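Local structure of PA14 domain-containing protein (Clostridium clariflavum, 6QDI) at residues F63-D68 with I106-F111; Y214-S219 with L226-Q231. The protein probably senses plant biomass by binding sugars through its tandem PA14 domains, as part of a membrane-bound anti-sigma factor of the RsgI type. One frame throughout, in Å; residues are numbered along the deposited sequence. Where two conformers were deposited one is given.

Contact 1 lies in the first PA14 domain and contact 2 in the second. Their centres are about 39 Å apart, on opposite sides of the centre of the chain, and they share no strand. Both are buried, and both join two facing sheets of one domain. Their first segments are comparable: strands 59-68 and 212-220 each lead to a calcium ligand, Asp68 and Asp221. The chemistry differs. Contact 1 reaches the end of the strand, where one apolar pair gives way to a tyrosine bond and a calcium ligand. Contact 2 is wholly apolar across its segments and sits further from the metal, beside a tight hairpin.

Contact 1: residues F63-D68 with I106-F111; sequences FYISRD and IKLEYF. With CA (calcium ion), chain D.
Tyr110 reaches across the beta sandwich of the first PA14 domain to the main chain of Asp68. Strands 59-68 and 104-113 belong to its two facing sheets. Segments 63-68 and 106-111 run in roughly the same direction, 32° apart, with axes 7.9 Å apart at the closest. The side chain of Tyr110 begins at CB with CG anti to the backbone N (chi1 162°). This torsion lays the ring along the gap, where it also packs on Trp49 and Val119. Further out, the CE1 edge comes up to the Asp68 carbonyl, with CE1 3.3 Å from Asp68 O. CZ lies about as near. At the tip, Tyr110 OH donates a hydrogen bond of 2.7 Å to Asp68 O. The oxygen lies at the ring edge, near the ring plane. The bond is bent at the acceptor, with a C=O...OH angle of 134°, and the hydroxyl is tilted slightly from the carbonyl plane. Earlier along both strands, away from the calcium end, Ile65 and Leu108 meet tip to tip, and their CD1 methyls are 4.0 Å apart. The bond from Tyr110 has a place in the second shell of a calcium site. It holds the main chain of Asp68, whose carboxylate is a first-shell ligand. Asn69 OD1, Asn112 OD1, Thr114 O and Asn116 O also bind this ion. Asp68 contributes one oxygen: OD1 is 2.3 Å from the calcium ion, while OD2 stays 3.6 Å from it.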
ATOM      1  N   PHE A  63       6.929  -4.812  25.523  1.00  9.80           N
ATOM      2  CA  PHE A  63       6.991  -3.908  24.385  1.00  9.24           C
ATOM      3  C   PHE A  63       5.788  -2.988  24.423  1.00  9.50           C
ATOM      4  O   PHE A  63       4.664  -3.472  24.688  1.00 10.23           O
ATOM      5  CB  PHE A  63       7.052  -4.693  23.058  1.00  9.06           C
ATOM      6  CG  PHE A  63       8.373  -5.421  22.902  1.00  9.58           C
ATOM      7  CD1 PHE A  63       8.564  -6.703  23.433  1.00  9.90           C
ATOM      8  CD2 PHE A  63       9.440  -4.812  22.298  1.00 10.10           C
ATOM      9  CE1 PHE A  63       9.797  -7.316  23.367  1.00 10.09           C
ATOM     10  CE2 PHE A  63      10.648  -5.432  22.195  1.00 11.03           C
ATOM     11  CZ  PHE A  63      10.840  -6.691  22.710  1.00 11.32           C
ATOM     12  N   TYR A  64       6.024  -1.702  24.202  1.00  8.98           N
ATOM     13  CA  TYR A  64       4.990  -0.698  24.229  1.00  8.90           C
ATOM     14  C   TYR A  64       4.901  -0.077  22.842  1.00  8.41           C
ATOM     15  O   TYR A  64       5.934   0.315  22.273  1.00 10.35           O
ATOM     16  CB  TYR A  64       5.307   0.431  25.221  1.00  9.69           C
ATOM     17  CG  TYR A  64       5.697  -0.022  26.605  1.00 10.96           C
ATOM     18  CD1 TYR A  64       6.975  -0.471  26.879  1.00 11.48           C
ATOM     19  CD2 TYR A  64       4.799   0.036  27.652  1.00 12.30           C
ATOM     20  CE1 TYR A  64       7.362  -0.848  28.161  1.00 11.61           C
ATOM     21  CE2 TYR A  64       5.174  -0.336  28.952  1.00 12.54           C
ATOM     22  CZ  TYR A  64       6.424  -0.817  29.176  1.00 12.40           C
ATOM     23  OH  TYR A  64       6.761  -1.181  30.466  1.00 14.34           O
ATOM     24  N   ILE A  65       3.679   0.090  22.355  1.00  8.59           N
ATOM     25  CA  ILE A  65       3.431   0.794  21.133  1.00  8.98           C
ATOM     26  C   ILE A  65       2.494   1.962  21.365  1.00  8.38           C
ATOM     27  O   ILE A  65       1.465   1.827  22.009  1.00 10.25           O
ATOM     28  CB  ILE A  65       2.921  -0.167  20.061  1.00 10.78           C
ATOM     29  CG1 ILE A  65       4.102  -1.068  19.614  1.00 13.46           C
ATOM     30  CG2 ILE A  65       2.438   0.595  18.837  1.00 14.40           C
ATOM     31  CD1 ILE A  65       3.939  -2.033  18.484  1.00 18.56           C
ATOM     32  N   SER A  66       2.880   3.111  20.808  1.00  8.05           N
ATOM     33  CA  SER A  66       1.998   4.265  20.585  0.69  8.51           C
ATOM     34  C   SER A  66       1.731   4.304  19.091  1.00  7.38           C
ATOM     35  O   SER A  66       2.691   4.214  18.310  1.00  8.81           O
ATOM     36  CB  SER A  66       2.711   5.550  21.042  0.69  9.68           C
ATOM     37  OG  SER A  66       3.167   5.458  22.373  0.69 15.26           O
ATOM     38  N   ARG A  67       0.459   4.417  18.687  1.00  6.82           N
ATOM     39  CA  ARG A  67       0.124   4.222  17.283  1.00  7.03           C
ATOM     40  C   ARG A  67      -1.024   5.124  16.846  1.00  6.74           C
ATOM     41  O   ARG A  67      -2.029   5.294  17.550  1.00  7.16           O
ATOM     42  CB  ARG A  67      -0.276   2.768  17.014  1.00  7.66           C
ATOM     43  CG  ARG A  67      -1.551   2.330  17.746  1.00  8.15           C
ATOM     44  CD  ARG A  67      -1.927   0.895  17.581  1.00  8.48           C
ATOM     45  NE  ARG A  67      -3.185   0.593  18.230  1.00  9.20           N
ATOM     46  CZ  ARG A  67      -4.381   0.695  17.687  1.00  8.89           C
ATOM     47  NH1 ARG A  67      -5.441   0.326  18.391  1.00 11.43           N
ATOM     48  NH2 ARG A  67      -4.529   1.128  16.432  1.00  9.24           N
ATOM     49  N   ASP A  68      -0.910   5.555  15.594  1.00  6.36           N
ATOM     50  CA  ASP A  68      -2.028   6.181  14.866  1.00  6.05           C
ATOM     51  C   ASP A  68      -1.697   5.851  13.421  1.00  6.02           C
ATOM     52  O   ASP A  68      -0.797   6.486  12.887  1.00  6.50           O
ATOM     53  CB  ASP A  68      -2.095   7.658  15.165  1.00  6.76           C
ATOM     54  CG  ASP A  68      -3.155   8.354  14.391  1.00  7.09           C
ATOM     55  OD1 ASP A  68      -3.709   7.752  13.432  1.00  7.57           O
ATOM     56  OD2 ASP A  68      -3.445   9.556  14.712  1.00  8.02           O
ATOM     57  N   ILE A 106      12.010  -9.856  14.409  1.00  8.98           N
ATOM     58  CA  ILE A 106      11.073  -8.797  14.734  1.00  8.26           C
ATOM     59  C   ILE A 106      10.418  -8.404  13.408  1.00  8.08           C
ATOM     60  O   ILE A 106      11.090  -8.211  12.393  1.00  9.53           O
ATOM     61  CB  ILE A 106      11.714  -7.582  15.470  1.00  8.91           C
ATOM     62  CG1 ILE A 106      10.682  -6.480  15.689  1.00  9.18           C
ATOM     63  CG2 ILE A 106      12.945  -7.073  14.749  1.00  9.48           C
ATOM     64  CD1 ILE A 106      11.149  -5.446  16.692  1.00  9.90           C
ATOM     65  N   LYS A 107       9.092  -8.234  13.457  1.00  8.36           N
ATOM     66  CA  LYS A 107       8.306  -7.693  12.345  1.00  7.71           C
ATOM     67  C   LYS A 107       7.282  -6.755  12.918  1.00  7.85           C
ATOM     68  O   LYS A 107       6.564  -7.135  13.871  1.00  8.14           O
ATOM     69  CB  LYS A 107       7.637  -8.829  11.558  1.00  8.33           C
ATOM     70  CG  LYS A 107       6.751  -8.317  10.433  1.00  9.11           C
ATOM     71  CD  LYS A 107       6.237  -9.415   9.507  1.00 10.69           C
ATOM     72  CE  LYS A 107       5.481 -10.517  10.185  1.00 14.76           C
ATOM     73  NZ  LYS A 107       4.974 -11.511   9.200  1.00 19.79           N
ATOM     74  N   LEU A 108       7.188  -5.546  12.397  1.00  7.78           N
ATOM     75  CA  LEU A 108       6.213  -4.581  12.861  1.00  7.27           C
ATOM     76  C   LEU A 108       5.538  -4.031  11.608  1.00  6.90           C
ATOM     77  O   LEU A 108       6.205  -3.460  10.750  1.00  7.95           O
ATOM     78  CB  LEU A 108       6.870  -3.473  13.670  1.00  8.47           C
ATOM     79  CG  LEU A 108       5.922  -2.557  14.493  1.00 10.24           C
ATOM     80  CD1 LEU A 108       6.701  -1.805  15.556  1.00 13.87           C
ATOM     81  CD2 LEU A 108       5.147  -1.542  13.700  1.00  9.73           C
ATOM     82  N   GLU A 109       4.216  -4.203  11.536  1.00  6.78           N
ATOM     83  CA  GLU A 109       3.412  -3.656  10.459  1.00  6.71           C
ATOM     84  C   GLU A 109       2.568  -2.495  10.998  1.00  6.33           C
ATOM     85  O   GLU A 109       2.096  -2.548  12.135  1.00  6.83           O
ATOM     86  CB  GLU A 109       2.536  -4.751   9.861  1.00  6.78           C
ATOM     87  CG  GLU A 109       3.344  -5.758   9.080  1.00  7.54           C
ATOM     88  CD  GLU A 109       2.609  -6.984   8.591  1.00  7.84           C
ATOM     89  OE1 GLU A 109       1.410  -7.145   8.881  1.00  8.86           O
ATOM     90  OE2 GLU A 109       3.241  -7.751   7.834  1.00  9.63           O
ATOM     91  N   TYR A 110       2.390  -1.477  10.165  1.00  5.86           N
ATOM     92  CA  TYR A 110       1.781  -0.223  10.596  1.00  6.24           C
ATOM     93  C   TYR A 110       0.970   0.370   9.443  1.00  5.74           C
ATOM     94  O   TYR A 110       1.394   0.264   8.279  1.00  5.91           O
ATOM     95  CB  TYR A 110       2.935   0.753  10.978  1.00  6.78           C
ATOM     96  CG  TYR A 110       2.478   2.190  11.010  1.00  6.30           C
ATOM     97  CD1 TYR A 110       1.806   2.718  12.098  1.00  6.50           C
ATOM     98  CD2 TYR A 110       2.608   2.991   9.882  1.00  6.66           C
ATOM     99  CE1 TYR A 110       1.295   4.004  12.066  1.00  6.48           C
ATOM    100  CE2 TYR A 110       2.058   4.259   9.813  1.00  6.30           C
ATOM    101  CZ  TYR A 110       1.386   4.761  10.912  1.00  6.41           C
ATOM    102  OH  TYR A 110       0.858   6.021  10.837  1.00  6.94           O
ATOM    103  N   PHE A 111      -0.123   1.072   9.759  1.00  5.64           N
ATOM    104  CA  PHE A 111      -0.786   1.890   8.758  1.00  5.85           C
ATOM    105  C   PHE A 111      -1.291   3.196   9.283  1.00  5.82           C
ATOM    106  O   PHE A 111      -1.687   3.301  10.453  1.00  5.89           O
ATOM    107  CB  PHE A 111      -1.914   1.126   8.005  1.00  6.29           C
ATOM    108  CG  PHE A 111      -3.196   0.898   8.784  1.00  6.30           C
ATOM    109  CD1 PHE A 111      -4.225   1.837   8.762  1.00  6.70           C
ATOM    110  CD2 PHE A 111      -3.402  -0.263   9.503  1.00  7.34           C
ATOM    111  CE1 PHE A 111      -5.410   1.621   9.429  1.00  7.06           C
ATOM    112  CE2 PHE A 111      -4.604  -0.488  10.158  1.00  8.33           C
ATOM    113  CZ  PHE A 111      -5.610   0.439  10.142  1.00  7.94           C
TER
HETATM  114 CA    CA D 403      -4.332   8.558  11.343  1.00  6.90          CA

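Contact 2: residues Y214-S219 with L226-Q231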
ATOM      1  N   TYR A 214      -5.427 -12.779 -22.840  1.00  8.96           N
ATOM      2  CA  TYR A 214      -5.400 -11.999 -21.605  1.00  9.13           C
ATOM      3  C   TYR A 214      -6.799 -11.866 -21.039  1.00  9.04           C
ATOM      4  O   TYR A 214      -7.769 -11.778 -21.765  1.00 10.08           O
ATOM      5  CB  TYR A 214      -4.823 -10.617 -21.853  1.00  9.18           C
ATOM      6  CG  TYR A 214      -3.364 -10.605 -22.223  1.00  9.24           C
ATOM      7  CD1 TYR A 214      -2.935 -11.017 -23.486  1.00  9.06           C
ATOM      8  CD2 TYR A 214      -2.403 -10.127 -21.352  1.00  8.77           C
ATOM      9  CE1 TYR A 214      -1.595 -11.004 -23.821  1.00  8.52           C
ATOM     10  CE2 TYR A 214      -1.084 -10.082 -21.676  1.00  8.62           C
ATOM     11  CZ  TYR A 214      -0.659 -10.520 -22.928  1.00  8.25           C
ATOM     12  OH  TYR A 214       0.687 -10.489 -23.233  1.00  8.78           O
ATOM     13  N   VAL A 215      -6.862 -11.763 -19.716  1.00  8.70           N
ATOM     14  CA  VAL A 215      -8.081 -11.367 -18.994  1.00  8.51           C
ATOM     15  C   VAL A 215      -7.704 -10.188 -18.100  1.00  8.12           C
ATOM     16  O   VAL A 215      -6.695 -10.236 -17.437  1.00  9.34           O
ATOM     17  CB  VAL A 215      -8.616 -12.550 -18.138  1.00  9.91           C
ATOM     18  CG1 VAL A 215      -9.752 -12.103 -17.242  1.00  9.67           C
ATOM     19  CG2 VAL A 215      -9.094 -13.678 -19.062  1.00 10.87           C
ATOM     20  N   PHE A 216      -8.561  -9.170 -18.090  1.00  8.00           N
ATOM     21  CA  PHE A 216      -8.396  -8.041 -17.172  1.00  8.31           C
ATOM     22  C   PHE A 216      -9.369  -8.174 -16.004  1.00  8.52           C
ATOM     23  O   PHE A 216     -10.536  -8.544 -16.188  1.00 10.07           O
ATOM     24  CB  PHE A 216      -8.637  -6.723 -17.893  1.00  9.45           C
ATOM     25  CG  PHE A 216      -7.667  -6.483 -18.981  1.00  9.69           C
ATOM     26  CD1 PHE A 216      -6.451  -5.884 -18.704  1.00 10.33           C
ATOM     27  CD2 PHE A 216      -7.940  -6.801 -20.276  1.00 11.44           C
ATOM     28  CE1 PHE A 216      -5.520  -5.633 -19.696  1.00 11.31           C
ATOM     29  CE2 PHE A 216      -7.011  -6.581 -21.273  1.00 13.38           C
ATOM     30  CZ  PHE A 216      -5.785  -6.006 -20.977  1.00 12.17           C
ATOM     31  N   TYR A 217      -8.866  -7.855 -14.820  1.00  8.94           N
ATOM     32  CA  TYR A 217      -9.642  -7.889 -13.577  1.00  9.26           C
ATOM     33  C   TYR A 217      -9.644  -6.495 -12.988  1.00  9.07           C
ATOM     34  O   TYR A 217      -8.593  -5.868 -12.815  1.00 10.58           O
ATOM     35  CB  TYR A 217      -9.035  -8.836 -12.567  1.00  9.69           C
ATOM     36  CG  TYR A 217      -8.953 -10.286 -12.997  1.00 10.49           C
ATOM     37  CD1 TYR A 217      -7.949 -10.777 -13.803  1.00 11.94           C
ATOM     38  CD2 TYR A 217      -9.925 -11.172 -12.579  1.00 14.05           C
ATOM     39  CE1 TYR A 217      -7.936 -12.129 -14.176  1.00 13.49           C
ATOM     40  CE2 TYR A 217      -9.896 -12.504 -12.938  1.00 15.55           C
ATOM     41  CZ  TYR A 217      -8.895 -12.962 -13.741  1.00 15.41           C
ATOM     42  OH  TYR A 217      -8.827 -14.283 -14.149  1.00 21.26           O
ATOM     43  N   VAL A 218     -10.822  -6.030 -12.604  1.00  8.35           N
ATOM     44  CA  VAL A 218     -10.941  -4.770 -11.875  1.00  7.90           C
ATOM     45  C   VAL A 218     -11.573  -5.084 -10.534  1.00  8.15           C
ATOM     46  O   VAL A 218     -12.714  -5.581 -10.463  1.00  9.18           O
ATOM     47  CB  VAL A 218     -11.801  -3.762 -12.640  1.00  8.79           C
ATOM     48  CG1 VAL A 218     -11.991  -2.486 -11.853  1.00  9.76           C
ATOM     49  CG2 VAL A 218     -11.149  -3.443 -13.957  1.00 10.11           C
ATOM     50  N   SER A 219     -10.842  -4.801  -9.461  1.00  7.80           N
ATOM     51  CA  SER A 219     -11.368  -4.948  -8.090  1.00  8.21           C
ATOM     52  C   SER A 219     -11.639  -3.548  -7.570  1.00  7.22           C
ATOM     53  O   SER A 219     -10.791  -2.701  -7.679  1.00  8.97           O
ATOM     54  CB  SER A 219     -10.339  -5.638  -7.232  1.00  9.89           C
ATOM     55  OG  SER A 219     -10.010  -6.910  -7.719  1.00 13.15           O
ATOM     56  N   LEU A 226     -14.875  -0.203 -17.062  1.00  7.28           N
ATOM     57  CA  LEU A 226     -13.692  -0.391 -17.879  1.00  7.14           C
ATOM     58  C   LEU A 226     -14.034  -0.459 -19.354  1.00  7.00           C
ATOM     59  O   LEU A 226     -14.807  -1.330 -19.795  1.00  7.97           O
ATOM     60  CB  LEU A 226     -12.970  -1.696 -17.523  1.00  7.84           C
ATOM     61  CG  LEU A 226     -11.683  -1.963 -18.291  1.00  8.46           C
ATOM     62  CD1 LEU A 226     -10.566  -1.003 -17.884  1.00  9.17           C
ATOM     63  CD2 LEU A 226     -11.216  -3.392 -18.057  1.00  9.68           C
ATOM     64  N   TRP A 227     -13.423   0.450 -20.110  1.00  7.00           N
ATOM     65  CA  TRP A 227     -13.507   0.511 -21.575  1.00  7.06           C
ATOM     66  C   TRP A 227     -12.176   0.031 -22.145  1.00  7.05           C
ATOM     67  O   TRP A 227     -11.110   0.521 -21.768  1.00  7.43           O
ATOM     68  CB  TRP A 227     -13.736   1.950 -22.032  1.00  7.77           C
ATOM     69  CG  TRP A 227     -15.026   2.527 -21.603  1.00  8.42           C
ATOM     70  CD1 TRP A 227     -15.366   3.040 -20.381  1.00  9.06           C
ATOM     71  CD2 TRP A 227     -16.221   2.642 -22.414  1.00  8.43           C
ATOM     72  NE1 TRP A 227     -16.664   3.499 -20.400  1.00  9.71           N
ATOM     73  CE2 TRP A 227     -17.212   3.274 -21.628  1.00  9.10           C
ATOM     74  CE3 TRP A 227     -16.530   2.316 -23.736  1.00  8.98           C
ATOM     75  CZ2 TRP A 227     -18.498   3.539 -22.112  1.00 10.45           C
ATOM     76  CZ3 TRP A 227     -17.793   2.597 -24.228  1.00  9.34           C
ATOM     77  CH2 TRP A 227     -18.761   3.211 -23.413  1.00  9.89           C
ATOM     78  N   ILE A 228     -12.245  -0.926 -23.062  1.00  6.99           N
ATOM     79  CA  ILE A 228     -11.084  -1.506 -23.737  1.00  7.48           C
ATOM     80  C   ILE A 228     -11.373  -1.353 -25.228  1.00  7.37           C
ATOM     81  O   ILE A 228     -12.378  -1.897 -25.735  1.00  7.91           O
ATOM     82  CB  ILE A 228     -10.941  -3.014 -23.344  1.00  8.92           C
ATOM     83  CG1 ILE A 228     -10.532  -3.163 -21.887  1.00  8.88           C
ATOM     84  CG2 ILE A 228     -10.048  -3.734 -24.289  1.00  9.40           C
ATOM     85  CD1 ILE A 228      -9.176  -2.644 -21.519  1.00 10.40           C
ATOM     86  N   ASP A 229     -10.524  -0.600 -25.918  1.00  7.24           N
ATOM     87  CA  ASP A 229     -10.751  -0.319 -27.338  1.00  8.19           C
ATOM     88  C   ASP A 229     -12.156   0.179 -27.607  1.00  8.23           C
ATOM     89  O   ASP A 229     -12.823  -0.185 -28.574  1.00  8.69           O
ATOM     90  CB  ASP A 229     -10.346  -1.490 -28.219  1.00  8.49           C
ATOM     91  CG  ASP A 229      -8.848  -1.700 -28.263  1.00  9.37           C
ATOM     92  OD1 ASP A 229      -8.090  -0.710 -28.105  1.00  9.40           O
ATOM     93  OD2 ASP A 229      -8.417  -2.864 -28.493  1.00 12.91           O
ATOM     94  N   ARG A 230     -12.630   1.076 -26.730  1.00  7.96           N
ATOM     95  CA  ARG A 230     -13.926   1.765 -26.850  1.00  8.52           C
ATOM     96  C   ARG A 230     -15.118   0.820 -26.792  1.00  8.76           C
ATOM     97  O   ARG A 230     -16.201   1.181 -27.239  1.00 11.00           O
ATOM     98  CB  ARG A 230     -13.967   2.690 -28.058  1.00  9.59           C
ATOM     99  CG  ARG A 230     -12.820   3.649 -28.019  1.00 10.10           C
ATOM    100  CD  ARG A 230     -12.937   4.709 -29.092  1.00 10.08           C
ATOM    101  NE  ARG A 230     -11.730   5.490 -29.118  1.00 10.98           N
ATOM    102  CZ  ARG A 230     -11.428   6.299 -30.123  1.00 12.68           C
ATOM    103  NH1 ARG A 230     -12.327   6.614 -31.076  1.00 14.05           N
ATOM    104  NH2 ARG A 230     -10.230   6.827 -30.156  1.00 14.52           N
ATOM    105  N   GLN A 231     -14.926  -0.326 -26.141  1.00  8.88           N
ATOM    106  CA  GLN A 231     -16.021  -1.241 -25.788  1.00  9.44           C
ATOM    107  C   GLN A 231     -16.125  -1.296 -24.280  1.00  8.54           C
ATOM    108  O   GLN A 231     -15.093  -1.428 -23.579  1.00  8.85           O
ATOM    109  CB  GLN A 231     -15.714  -2.639 -26.320  1.00 11.59           C
ATOM    110  CG  GLN A 231     -15.604  -2.712 -27.832  1.00 15.06           C
ATOM    111  CD  GLN A 231     -16.916  -2.444 -28.538  1.00 22.80           C
ATOM    112  OE1 GLN A 231     -17.998  -2.774 -28.049  0.60 25.29           O
ATOM    113  NE2 GLN A 231     -16.824  -1.833 -29.707  1.00 29.71           N
TER
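The ring of Phe216 carries the CD1 methyl of Ile228 over one of its faces. The nearest ring atom is CE2, 4.5 Å from Ile228 CD1, so this is a loose apolar overlap. The same phenylalanine touches Leu226 at its root: Phe216 CB is 4.2 Å from Leu226 CD2. Leu226 CD2 has a second partner in Val218, the next inward-facing residue of segment 214-219, with Val218 CG2 and Leu226 CD2 4.1 Å apart. The two side chains cross obliquely. Val218 uses its CG2 branch, the one anti to the carbonyl carbon. Leu226 extends its CG anti to the backbone N, toward the facing strand, and the second torsion then sets CD2 between Phe216 and Val218. The contact is thus a small cluster of four buried apolar side chains.

Segments 214-219 and 226-228 run nearly antiparallel, at 160°, but they are not paired in one sheet. Their axes stay 10.0 Å apart, the spacing of two layers filled by side chains. Just beyond Ile228 the chain reverses in a type I' beta turn, Ile228 to Gln231, which closes a hairpin with a two-residue loop, Asp229 and Arg230. Ile228 N donates to Gln231 O at 2.9 Å, and Gln231 N returns a bond to Ile228 O.

In the second PA14 domain this contact joins the two sheets of the beta sandwich. Strand 212-220 pairs in its sheet with strands 242-252 and 271-279, and Val218 packs on Ile273 and Leu275 of the latter. Strand 223-228 lies in the facing sheet between strands 231-240 and 257-266. Leu226 rests there on Ile234, Val260 and Leu262.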